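Local coordinates for insecticidal crystal protein Cry7Cal (Bacillus thuringiensis, PDB 5ZI1), which acts as an insecticidal toxin active against a locust and probably binds receptors of the target insect, at residues A[247-251]-A[472-476]; A[259-265]-A[401-405]; A[324-328]-A[512-516]. All blocks are in the same frame, centred on the assembly; numbering follows the deposited sequence.

Interaction 1. Residues A[247-251]-A[472-476]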
loop_
_atom_site.group_PDB
_atom_site.type_symbol
_atom_site.label_atom_id
_atom_site.label_comp_id
_atom_site.label_asym_id
_atom_site.label_seq_id
_atom_site.Cartn_x
_atom_site.Cartn_y
_atom_site.Cartn_z
ATOM N N THR A 247 0.668 -3.901 -11.350
ATOM C CA THR A 247 1.208 -4.034 -10.008
ATOM C C THR A 247 0.106 -4.057 -8.957
ATOM O O THR A 247 -1.036 -3.630 -9.194
ATOM C CB THR A 247 2.165 -2.897 -9.732
ATOM O OG1 THR A 247 1.431 -1.672 -9.830
ATOM C CG2 THR A 247 3.255 -2.889 -10.792
ATOM N N GLU A 248 0.465 -4.575 -7.777
ATOM C CA GLU A 248 -0.467 -4.690 -6.662
ATOM C C GLU A 248 0.203 -4.218 -5.379
ATOM O O GLU A 248 1.390 -4.474 -5.167
ATOM C CB GLU A 248 -0.951 -6.135 -6.469
ATOM C CG GLU A 248 -1.263 -6.893 -7.750
ATOM C CD GLU A 248 -1.966 -8.230 -7.464
ATOM O OE1 GLU A 248 -1.489 -8.976 -6.565
ATOM O OE2 GLU A 248 -3.004 -8.519 -8.121
ATOM N N LEU A 249 -0.578 -3.546 -4.524
ATOM C CA LEU A 249 -0.177 -3.161 -3.174
ATOM C C LEU A 249 -0.803 -4.142 -2.187
ATOM O O LEU A 249 -2.006 -4.076 -1.925
ATOM C CB LEU A 249 -0.653 -1.746 -2.851
ATOM C CG LEU A 249 -0.280 -0.622 -3.797
ATOM C CD1 LEU A 249 -1.143 0.605 -3.514
ATOM C CD2 LEU A 249 1.220 -0.300 -3.661
ATOM N N THR A 250 0.002 -5.016 -1.607
ATOM C CA THR A 250 -0.515 -6.063 -0.738
ATOM C C THR A 250 -0.542 -5.680 0.733
ATOM O O THR A 250 -0.878 -6.525 1.565
ATOM C CB THR A 250 0.334 -7.320 -0.895
ATOM O OG1 THR A 250 1.680 -7.012 -0.526
ATOM C CG2 THR A 250 0.298 -7.817 -2.330
ATOM N N ARG A 251 -0.149 -4.462 1.080
ATOM C CA ARG A 251 -0.047 -4.091 2.484
ATOM C C ARG A 251 -1.437 -3.916 3.096
ATOM O O ARG A 251 -2.375 -3.467 2.434
ATOM C CB ARG A 251 0.773 -2.809 2.640
ATOM C CG ARG A 251 0.039 -1.494 2.419
ATOM C CD ARG A 251 -0.425 -1.328 0.994
ATOM N NE ARG A 251 -1.126 -0.066 0.731
ATOM C CZ ARG A 251 -2.402 0.187 1.033
ATOM N NH1 ARG A 251 -3.154 -0.721 1.653
ATOM N NH2 ARG A 251 -2.920 1.367 0.722
ATOM N N PRO A 472 3.245 -10.224 -6.519
ATOM C CA PRO A 472 4.072 -10.319 -5.320
ATOM C C PRO A 472 4.188 -11.755 -4.873
ATOM O O PRO A 472 3.270 -12.556 -5.036
ATOM C CB PRO A 472 3.306 -9.478 -4.294
ATOM C CG PRO A 472 2.606 -8.471 -5.136
ATOM C CD PRO A 472 2.192 -9.214 -6.385
ATOM N N ALA A 473 5.347 -12.079 -4.316
ATOM C CA ALA A 473 5.539 -13.413 -3.769
ATOM C C ALA A 473 4.467 -13.746 -2.739
ATOM O O ALA A 473 4.073 -14.910 -2.607
ATOM C CB ALA A 473 6.944 -13.524 -3.161
ATOM N N VAL A 474 3.976 -12.747 -2.003
ATOM C CA VAL A 474 2.965 -13.042 -0.997
ATOM C C VAL A 474 1.623 -13.424 -1.608
ATOM O O VAL A 474 0.762 -13.923 -0.885
ATOM C CB VAL A 474 2.805 -11.875 0.002
ATOM C CG1 VAL A 474 4.083 -11.700 0.789
ATOM C CG2 VAL A 474 2.444 -10.593 -0.705
ATOM N N LYS A 475 1.432 -13.252 -2.927
ATOM C CA LYS A 475 0.245 -13.793 -3.591
ATOM C C LYS A 475 0.256 -15.320 -3.673
ATOM O O LYS A 475 -0.742 -15.903 -4.114
ATOM C CB LYS A 475 0.082 -13.209 -4.996
ATOM C CG LYS A 475 -0.182 -11.692 -5.049
ATOM C CD LYS A 475 -1.493 -11.320 -4.343
ATOM C CE LYS A 475 -2.731 -11.898 -5.047
ATOM N NZ LYS A 475 -3.082 -11.201 -6.337
ATOM N N ALA A 476 1.341 -15.974 -3.253
ATOM C CA ALA A 476 1.367 -17.419 -3.058
ATOM C C ALA A 476 0.250 -17.863 -2.109
ATOM O O ALA A 476 -0.427 -17.048 -1.472
ATOM C CB ALA A 476 2.711 -17.857 -2.483
#
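Where the chain passes from the N-terminal helices toward the middle domain of this delta endotoxin, it is held to the C-terminal beta domain by a buried salt bridge, Glu248 to Lys475, with Thr250 packed beside it on Pro472 and Val474. Loop 247-251 follows strand 245-246, which pairs in parallel with strand 468-472, and the second segment begins where that strand ends. Lys475 NZ gives a short bond of 2.7 Å to Glu248 OE1, taken on the lone pair facing the other oxygen; its second approach, to Glu248 OE2 at 3.2 Å, is weak. The two side chains meet at about a right angle. Glu248 is stretched out beyond CG, whereas Lys475 coils, bent at chi2, chi3 and chi4 alike, and the coil lays its methylenes along Glu248 OE1, with Lys475 CD 3.2 Å from that oxygen. Both charged ends have further partners. Lys475 NZ also bonds Arg458 O and Asn461 OD1, while Glu248 OE2 accepts from Arg458 N, which should help both groups keep their charge although they are buried. Next to the ion pair the contact turns largely apolar. Thr250 CG2 rests 3.7 Å from Pro472 CG, the two side chains running past each other in opposite senses, and Val474 CG2 lies 3.9 Å from Thr250 CG2. A single 3-10 turn presents Val474 and Lys475 together, with Lys475 N bonded to Pro472 O at 2.9 Å. Elsewhere on loop 247-251, Thr247 and Leu249 touch Met25 of helix 13-26, and Arg251 forms a salt bridge with Asp228. The loop thus runs between the N-terminal helices and the C-terminal beta domain, an interdomain junction that belongs to the three-domain Cry toxin fold.

Interaction 2. Residues A[259-265]-A[401-405]; sequences GLTGINE and SKCKS
This is a mixed contact within the middle domain, with aliphatic side chains against backbone at its centre and an ion pair at one end, in which Leu260 and Ile263 of a long loop lie against the backbone of Lys402 and its neighbours. Segment 401-405 leads into strand 404-407, which pairs with 352-365 and is an outermost strand of a four-stranded antiparallel sheet. The carbonyl of Lys402 receives two aliphatic groups, Leu260 CD1 at 3.6 Å and Ile263 CG1 at 3.8 Å. Leu260 gets there because its CG stands opposite the backbone N (chi1 -180°), carrying the branched end across to the other segment. Ile263 reaches further back with its CD1, 3.4 Å from Ser401 O, while its CG2 branch touches the Lys402 chain at CD. Beyond that, Lys402 crosses Glu265 at about a right angle: Lys402 NZ bonds Glu265 OE2 at 3.2 Å on the lone pair turned to the other oxygen, and Lys402 CE sits 3.3 Å from Glu265 OE1. At the opposite end Lys404 runs out straight and passes obliquely by Thr261, with Lys404 CD 3.5 Å from Thr261 OG1. Its last torsion bends (chi4 -79°), and its ammonium goes to Thr406 OG1. The loop has its own internal brace, Gly262 N to Asp270 OD1. Chemically, the loop is held to the approach to the edge strand by aliphatic groups set against the carbonyl oxygens of Ser401 and Lys402, and one salt bridge between partly exposed residues adds an ionic tie at its end.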
loop_
_atom_site.group_PDB
_atom_site.type_symbol
_atom_site.label_atom_id
_atom_site.label_comp_id
_atom_site.label_asym_id
_atom_site.label_seq_id
_atom_site.Cartn_x
_atom_site.Cartn_y
_atom_site.Cartn_z
ATOM N N GLY A 259 -14.078 2.480 19.180
ATOM C CA GLY A 259 -14.303 2.654 20.597
ATOM C C GLY A 259 -14.902 4.024 20.841
ATOM O O GLY A 259 -14.882 4.896 19.970
ATOM N N LEU A 260 -15.450 4.202 22.042
ATOM C CA LEU A 260 -16.105 5.463 22.363
ATOM C C LEU A 260 -15.073 6.565 22.583
ATOM O O LEU A 260 -14.131 6.402 23.359
ATOM C CB LEU A 260 -16.973 5.302 23.602
ATOM C CG LEU A 260 -17.726 6.556 24.042
ATOM C CD1 LEU A 260 -18.817 6.909 23.031
ATOM C CD2 LEU A 260 -18.325 6.316 25.419
ATOM N N THR A 261 -15.241 7.678 21.876
ATOM C CA THR A 261 -14.504 8.904 22.134
ATOM C C THR A 261 -15.449 10.087 21.972
ATOM O O THR A 261 -16.530 9.973 21.381
ATOM C CB THR A 261 -13.301 9.114 21.181
ATOM O OG1 THR A 261 -13.782 9.300 19.842
ATOM C CG2 THR A 261 -12.337 7.952 21.233
ATOM N N GLY A 262 -15.020 11.236 22.495
ATOM C CA GLY A 262 -15.686 12.491 22.229
ATOM C C GLY A 262 -16.814 12.875 23.175
ATOM O O GLY A 262 -17.308 14.003 23.078
ATOM N N ILE A 263 -17.248 11.989 24.069
ATOM C CA ILE A 263 -18.336 12.326 24.993
ATOM C C ILE A 263 -17.798 13.027 26.239
ATOM O O ILE A 263 -18.325 14.061 26.661
ATOM C CB ILE A 263 -19.143 11.060 25.365
ATOM C CG1 ILE A 263 -19.536 10.260 24.121
ATOM C CG2 ILE A 263 -20.396 11.433 26.136
ATOM C CD1 ILE A 263 -20.302 11.055 23.109
ATOM N N ASN A 264 -16.735 12.466 26.820
ATOM C CA ASN A 264 -15.991 13.024 27.950
ATOM C C ASN A 264 -16.933 13.419 29.094
ATOM O O ASN A 264 -17.127 14.586 29.438
ATOM C CB ASN A 264 -15.100 14.174 27.472
ATOM C CG ASN A 264 -14.169 13.738 26.331
ATOM O OD1 ASN A 264 -14.424 14.043 25.163
ATOM N ND2 ASN A 264 -13.115 12.979 26.666
ATOM N N GLU A 265 -17.530 12.365 29.653
ATOM C CA GLU A 265 -18.239 12.382 30.922
ATOM C C GLU A 265 -17.758 11.175 31.710
ATOM O O GLU A 265 -17.360 10.165 31.126
ATOM C CB GLU A 265 -19.775 12.344 30.725
ATOM C CG GLU A 265 -20.308 13.606 30.068
ATOM C CD GLU A 265 -21.741 13.490 29.614
ATOM O OE1 GLU A 265 -22.411 12.499 29.977
ATOM O OE2 GLU A 265 -22.200 14.395 28.880
ATOM N N SER A 401 -26.765 10.517 21.944
ATOM C CA SER A 401 -25.744 11.540 22.106
ATOM C C SER A 401 -24.611 11.087 23.014
ATOM O O SER A 401 -23.619 11.809 23.145
ATOM C CB SER A 401 -26.359 12.827 22.652
ATOM O OG SER A 401 -26.694 12.689 24.022
ATOM N N LYS A 402 -24.735 9.926 23.648
ATOM C CA LYS A 402 -23.660 9.344 24.436
ATOM C C LYS A 402 -22.939 8.229 23.690
ATOM O O LYS A 402 -22.118 7.524 24.286
ATOM C CB LYS A 402 -24.202 8.819 25.767
ATOM C CG LYS A 402 -25.014 9.843 26.571
ATOM C CD LYS A 402 -24.232 11.132 26.854
ATOM C CE LYS A 402 -24.952 11.976 27.913
ATOM N NZ LYS A 402 -24.942 13.436 27.578
ATOM N N CYS A 403 -23.257 8.035 22.417
ATOM C CA CYS A 403 -22.651 7.011 21.581
ATOM C C CYS A 403 -21.889 7.693 20.461
ATOM O O CYS A 403 -22.051 8.892 20.210
ATOM C CB CYS A 403 -23.714 6.053 21.015
ATOM S SG CYS A 403 -24.698 5.266 22.313
ATOM N N LYS A 404 -21.046 6.922 19.778
ATOM C CA LYS A 404 -20.304 7.445 18.644
ATOM C C LYS A 404 -20.583 6.566 17.444
ATOM O O LYS A 404 -20.341 5.353 17.485
ATOM C CB LYS A 404 -18.805 7.516 18.933
ATOM C CG LYS A 404 -18.013 7.952 17.719
ATOM C CD LYS A 404 -16.551 8.040 18.018
ATOM C CE LYS A 404 -15.798 8.638 16.835
ATOM N NZ LYS A 404 -15.579 7.633 15.752
ATOM N N SER A 405 -21.117 7.171 16.393
ATOM C CA SER A 405 -21.289 6.484 15.129
ATOM C C SER A 405 -20.123 6.837 14.211
ATOM O O SER A 405 -19.585 7.947 14.265
ATOM C CB SER A 405 -22.618 6.861 14.484
ATOM O OG SER A 405 -22.637 8.245 14.222
#

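Interaction 3. Residues A[324-328]-A[512-516]; sequences YTKST and MRLSF
Arg513 NH1 donates to Lys326 O at 2.8 Å. The N-H...O angle is 151°, and the nitrogen meets the oxygen in the carbonyl plane with a C=O...N angle of 145°, though that oxygen is tilted a little from the guanidinium plane. The extended Arg513 chain passes alongside Lys326 O, its CD 3.3 Å away, and a turn at chi4 (89°) brings NH1 back to that oxygen; nearer the backbone, Arg513 CB packs 3.6 Å from Lys326 CB. The Lys326 chain crosses Arg513 obliquely and leaves in another direction: a bend at chi3 points it at Ser515, where Lys326 NZ makes a weak bond of 3.3 Å to Ser515 OG. The two cationic ends therefore diverge. Two waters fill in the polar contacts. One receives Arg513 N at 2.9 Å and donates to Thr325 O, bridging backbone to backbone; the other lies in the guanidinium plane at its edge, accepts from Arg513 NH1 at 2.7 Å and has a weak bond to Ser327 OG. Residues Tyr324 to Ser327 form the type II beta turn of the hairpin joining strands 312-324 and 331-336, and Lys326 takes a left-handed backbone conformation at its third position; the turn's own bond, Ser327 N to Tyr324 O, is weak at 3.4 Å. This hairpin of the middle domain meets the end of strand 508-513 in the C-terminal beta domain. In the next shell, Phe477 makes a cation-pi contact with Arg513, and Asn461 ND2 binds Arg513 O. Ser515 OG is bonded to Asp460 O, and Lys326 NZ has a long, weak ion pair with Glu574. Thr325 OG1 is tied to Trp295 NE1.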
loop_
_atom_site.group_PDB
_atom_site.type_symbol
_atom_site.label_atom_id
_atom_site.label_comp_id
_atom_site.label_asym_id
_atom_site.label_seq_id
_atom_site.Cartn_x
_atom_site.Cartn_y
_atom_site.Cartn_z
ATOM N N TYR A 324 -6.138 -17.935 1.435
ATOM C CA TYR A 324 -5.045 -17.452 0.600
ATOM C C TYR A 324 -5.512 -17.350 -0.847
ATOM O O TYR A 324 -6.618 -17.755 -1.193
ATOM C CB TYR A 324 -3.833 -18.373 0.708
ATOM C CG TYR A 324 -3.239 -18.398 2.099
ATOM C CD1 TYR A 324 -3.012 -17.217 2.803
ATOM C CD2 TYR A 324 -2.896 -19.600 2.709
ATOM C CE1 TYR A 324 -2.466 -17.236 4.068
ATOM C CE2 TYR A 324 -2.349 -19.630 3.982
ATOM C CZ TYR A 324 -2.135 -18.445 4.651
ATOM O OH TYR A 324 -1.588 -18.470 5.913
ATOM N N THR A 325 -4.666 -16.785 -1.701
ATOM C CA THR A 325 -5.067 -16.554 -3.085
ATOM C C THR A 325 -5.221 -17.880 -3.828
ATOM O O THR A 325 -4.332 -18.736 -3.766
ATOM C CB THR A 325 -4.039 -15.683 -3.799
ATOM O OG1 THR A 325 -3.794 -14.475 -3.041
ATOM C CG2 THR A 325 -4.551 -15.330 -5.171
ATOM N N LYS A 326 -6.367 -18.059 -4.516
ATOM C CA LYS A 326 -6.661 -19.275 -5.299
ATOM C C LYS A 326 -6.441 -20.557 -4.498
ATOM O O LYS A 326 -6.035 -21.588 -5.039
ATOM C CB LYS A 326 -5.845 -19.322 -6.600
ATOM C CG LYS A 326 -6.362 -18.373 -7.681
ATOM C CD LYS A 326 -6.095 -18.907 -9.080
ATOM C CE LYS A 326 -7.216 -19.816 -9.582
ATOM N NZ LYS A 326 -6.867 -20.453 -10.902
ATOM N N SER A 327 -6.679 -20.495 -3.199
ATOM C CA SER A 327 -6.748 -21.663 -2.338
ATOM C C SER A 327 -8.102 -21.629 -1.636
ATOM O O SER A 327 -8.682 -20.552 -1.449
ATOM C CB SER A 327 -5.592 -21.674 -1.328
ATOM O OG SER A 327 -5.730 -22.716 -0.381
ATOM N N THR A 328 -8.630 -22.810 -1.285
ATOM C CA THR A 328 -9.888 -22.891 -0.541
ATOM C C THR A 328 -9.686 -23.226 0.929
ATOM O O THR A 328 -10.645 -23.115 1.706
ATOM C CB THR A 328 -10.848 -23.944 -1.138
ATOM O OG1 THR A 328 -10.284 -25.256 -0.992
ATOM C CG2 THR A 328 -11.189 -23.657 -2.609
ATOM N N MET A 512 2.108 -21.205 -5.804
ATOM C CA MET A 512 1.267 -20.126 -6.288
ATOM C C MET A 512 0.424 -20.680 -7.424
ATOM O O MET A 512 0.921 -21.478 -8.226
ATOM C CB MET A 512 2.149 -18.964 -6.745
ATOM C CG MET A 512 1.438 -17.781 -7.334
ATOM S SD MET A 512 2.665 -16.528 -7.818
ATOM C CE MET A 512 3.136 -15.835 -6.233
ATOM N N ARG A 513 -0.854 -20.293 -7.470
ATOM C CA ARG A 513 -1.736 -20.673 -8.569
ATOM C C ARG A 513 -1.918 -19.484 -9.496
ATOM O O ARG A 513 -2.148 -18.366 -9.035
ATOM C CB ARG A 513 -3.104 -21.160 -8.078
ATOM C CG ARG A 513 -3.051 -22.448 -7.284
ATOM C CD ARG A 513 -4.371 -23.252 -7.340
ATOM N NE ARG A 513 -4.136 -24.595 -6.818
ATOM C CZ ARG A 513 -4.260 -24.931 -5.539
ATOM N NH1 ARG A 513 -4.661 -24.027 -4.653
ATOM N NH2 ARG A 513 -4.004 -26.174 -5.145
ATOM N N LEU A 514 -1.828 -19.730 -10.795
ATOM C CA LEU A 514 -1.964 -18.679 -11.791
ATOM C C LEU A 514 -3.221 -18.920 -12.615
ATOM O O LEU A 514 -3.714 -20.043 -12.704
ATOM C CB LEU A 514 -0.726 -18.615 -12.706
ATOM C CG LEU A 514 0.665 -18.301 -12.132
ATOM C CD1 LEU A 514 0.705 -16.992 -11.331
ATOM C CD2 LEU A 514 1.162 -19.434 -11.273
ATOM N N SER A 515 -3.746 -17.846 -13.207
ATOM C CA SER A 515 -4.935 -17.895 -14.048
ATOM C C SER A 515 -4.557 -17.394 -15.428
ATOM O O SER A 515 -4.062 -16.271 -15.559
ATOM C CB SER A 515 -6.079 -17.033 -13.493
ATOM O OG SER A 515 -6.558 -17.512 -12.255
ATOM N N PHE A 516 -4.811 -18.210 -16.447
ATOM C CA PHE A 516 -4.668 -17.781 -17.829
ATOM C C PHE A 516 -5.667 -18.556 -18.677
ATOM O O PHE A 516 -6.134 -19.628 -18.284
ATOM C CB PHE A 516 -3.232 -17.982 -18.338
ATOM C CG PHE A 516 -2.572 -19.217 -17.805
ATOM C CD1 PHE A 516 -2.721 -20.433 -18.453
ATOM C CD2 PHE A 516 -1.802 -19.161 -16.659
ATOM C CE1 PHE A 516 -2.106 -21.578 -17.964
ATOM C CE2 PHE A 516 -1.187 -20.296 -16.151
ATOM C CZ PHE A 516 -1.336 -21.510 -16.806
HETATM O O HOH W 1 -1.762 -18.360 -5.494
HETATM O O HOH W 2 -4.847 -25.394 -2.338
#

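Interactions 1 and 3 both tie chain outside the C-terminal beta domain to it: the loop entering the middle domain in interaction 1, a hairpin of the middle domain in interaction 3. Their centres are about 12 Å apart and they touch: Lys475 O lies 3.3 Å from Thr325 CB, and Met512 CE 3.5 Å from Pro472 O. Interaction 2 stays inside the middle domain, its centre about 38 Å from that of interaction 1 and 44 Å from that of interaction 3. Along the chain, interaction 2 is nested within interaction 1, whereas interaction 3 crosses both; interactions 1 and 3 bring 247-251 and 324-328, far apart in sequence, to neighbouring places on the C-terminal domain.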